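Local coordinates for protein phenazine-1-carboxylate N-methyltransferase (Pseudomonas aeruginosa, PDB 2IP2) that transfers a methyl group from S-adenosyl-L-methionine to phenazine-1-carboxylate, giving 5-methyl-phenazine-1-carboxylate on the route to the blue virulence pigment pyocyanine, at residues Gly224-Glu229 with Leu252-Asn257. Numbering follows the deposited sequence.
Sequences GDMLQE and LRLLGN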
loop_
_atom_site.group_PDB
_atom_site.type_symbol
_atom_site.label_atom_id
_atom_site.label_comp_id
_atom_site.label_asym_id
_atom_site.label_seq_id
_atom_site.Cartn_x
_atom_site.Cartn_y
_atom_site.Cartn_z
ATOM N N GLY A 224 -22.758 16.951 -30.186
ATOM C CA GLY A 224 -24.171 16.756 -29.982
ATOM C C GLY A 224 -24.394 16.158 -28.625
ATOM O O GLY A 224 -23.434 15.777 -27.941
ATOM N N ASP A 225 -25.656 16.068 -28.224
ATOM C CA ASP A 225 -25.965 15.517 -26.913
ATOM C C ASP A 225 -26.523 14.135 -27.150
ATOM O O ASP A 225 -27.550 13.969 -27.811
ATOM C CB ASP A 225 -26.940 16.441 -26.145
ATOM C CG ASP A 225 -27.604 15.762 -24.923
ATOM O OD1 ASP A 225 -27.204 14.651 -24.486
ATOM O OD2 ASP A 225 -28.576 16.373 -24.403
ATOM N N MET A 226 -25.818 13.142 -26.608
ATOM C CA MET A 226 -26.162 11.743 -26.819
ATOM C C MET A 226 -27.533 11.390 -26.249
ATOM O O MET A 226 -28.116 10.369 -26.607
ATOM C CB MET A 226 -25.115 10.867 -26.139
ATOM C CG MET A 226 -24.936 11.144 -24.673
ATOM S SD MET A 226 -23.662 10.071 -23.913
ATOM C CE MET A 226 -23.704 10.741 -22.235
ATOM N N LEU A 227 -28.023 12.211 -25.328
ATOM C CA LEU A 227 -29.297 11.968 -24.678
ATOM C C LEU A 227 -30.454 12.389 -25.582
ATOM O O LEU A 227 -31.579 11.884 -25.423
ATOM C CB LEU A 227 -29.346 12.683 -23.328
ATOM C CG LEU A 227 -28.971 11.897 -22.060
ATOM C CD1 LEU A 227 -28.025 10.713 -22.249
ATOM C CD2 LEU A 227 -28.518 12.849 -20.926
ATOM N N GLN A 228 -30.172 13.282 -26.542
ATOM C CA GLN A 228 -31.165 13.594 -27.580
ATOM C C GLN A 228 -31.016 12.813 -28.877
ATOM O O GLN A 228 -31.991 12.358 -29.473
ATOM C CB GLN A 228 -31.735 15.028 -27.588
ATOM C CG GLN A 228 -32.220 15.581 -26.174
ATOM C CD GLN A 228 -33.339 14.799 -25.529
ATOM O OE1 GLN A 228 -34.393 14.563 -26.150
ATOM N NE2 GLN A 228 -33.141 14.411 -24.258
ATOM N N GLU A 229 -29.768 12.586 -29.282
ATOM C CA GLU A 229 -29.484 12.001 -30.587
ATOM C C GLU A 229 -28.135 11.292 -30.640
ATOM O O GLU A 229 -27.170 11.779 -30.058
ATOM C CB GLU A 229 -29.559 13.093 -31.659
ATOM C CG GLU A 229 -30.016 12.625 -33.021
ATOM C CD GLU A 229 -30.178 13.790 -34.016
ATOM O OE1 GLU A 229 -29.308 14.697 -34.042
ATOM O OE2 GLU A 229 -31.167 13.779 -34.785
ATOM N N LEU A 252 -31.871 5.370 -19.951
ATOM C CA LEU A 252 -32.876 4.796 -20.826
ATOM C C LEU A 252 -33.017 5.673 -22.079
ATOM O O LEU A 252 -33.243 5.136 -23.163
ATOM C CB LEU A 252 -34.228 4.572 -20.089
ATOM C CG LEU A 252 -34.419 3.413 -19.087
ATOM C CD1 LEU A 252 -35.862 3.466 -18.588
ATOM C CD2 LEU A 252 -34.118 2.018 -19.648
ATOM N N ARG A 253 -32.830 6.985 -21.955
ATOM C CA ARG A 253 -32.826 7.825 -23.167
ATOM C C ARG A 253 -31.671 7.421 -24.100
ATOM O O ARG A 253 -31.877 7.243 -25.289
ATOM C CB ARG A 253 -32.733 9.325 -22.899
ATOM C CG ARG A 253 -33.910 9.990 -22.126
ATOM C CD ARG A 253 -33.905 11.534 -22.304
ATOM N NE ARG A 253 -34.056 11.909 -23.715
ATOM C CZ ARG A 253 -35.227 12.019 -24.354
ATOM N NH1 ARG A 253 -36.375 11.823 -23.700
ATOM N NH2 ARG A 253 -35.247 12.350 -25.641
ATOM N N LEU A 254 -30.479 7.219 -23.540
ATOM C CA LEU A 254 -29.313 6.876 -24.359
ATOM C C LEU A 254 -29.526 5.517 -25.059
ATOM O O LEU A 254 -29.340 5.357 -26.280
ATOM C CB LEU A 254 -28.045 6.834 -23.459
ATOM C CG LEU A 254 -26.808 6.363 -24.191
ATOM C CD1 LEU A 254 -26.392 7.426 -25.208
ATOM C CD2 LEU A 254 -25.703 6.139 -23.136
ATOM N N LEU A 255 -29.928 4.537 -24.284
ATOM C CA LEU A 255 -30.113 3.202 -24.796
ATOM C C LEU A 255 -31.171 3.146 -25.902
ATOM O O LEU A 255 -31.006 2.404 -26.878
ATOM C CB LEU A 255 -30.433 2.225 -23.671
ATOM C CG LEU A 255 -29.258 1.949 -22.712
ATOM C CD1 LEU A 255 -29.755 1.158 -21.510
ATOM C CD2 LEU A 255 -28.147 1.222 -23.439
ATOM N N GLY A 256 -32.236 3.932 -25.734
ATOM C CA GLY A 256 -33.303 4.056 -26.760
ATOM C C GLY A 256 -32.808 4.737 -28.020
ATOM O O GLY A 256 -33.116 4.308 -29.162
ATOM N N ASN A 257 -32.026 5.804 -27.817
ATOM C CA ASN A 257 -31.293 6.466 -28.922
ATOM C C ASN A 257 -30.450 5.487 -29.733
ATOM O O ASN A 257 -30.547 5.435 -30.973
ATOM C CB ASN A 257 -30.471 7.657 -28.413
ATOM C CG ASN A 257 -31.341 8.845 -28.021
ATOM O OD1 ASN A 257 -32.542 8.906 -28.369
ATOM N ND2 ASN A 257 -30.767 9.762 -27.255
#
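The R253 guanidinium has the carbonyl oxygen of L227 at its edge, close to the plane; over one face lies Q228 NE2, but Q228 is deposited in two conformers, and in this one the amide sits so close to R253 that its placement is doubtful. The edge contact is sound: R253 NE donates to L227 O at 3.0 Å, nearly straight (163°), with the bend at chi3 (61°) turning the guanidinium back toward the loop. N257 presents the second flat group edge-on. Its ND2 gives a hydrogen bond to M226 O, 2.8 Å away and in the amide plane, and a weak one to L227 O at 2.9 Å, which therefore accepts from R253 NE and, weakly, from N257 ND2. Within the loop, D225 OD1 accepts from L227 N at 2.7 Å, an Asx turn. On the inner side L254 CD1 meets M226 CB at 3.8 Å, and L254 CB lies 4.1 Å from L227 CD1; V174 and I242 touch both M226 and L254. The contact ties the loop after strand 219-223 to helix 248-261 in the Rossmann-like class I methyltransferase domain, near D198, a predicted S-adenosyl-L-methionine ligand.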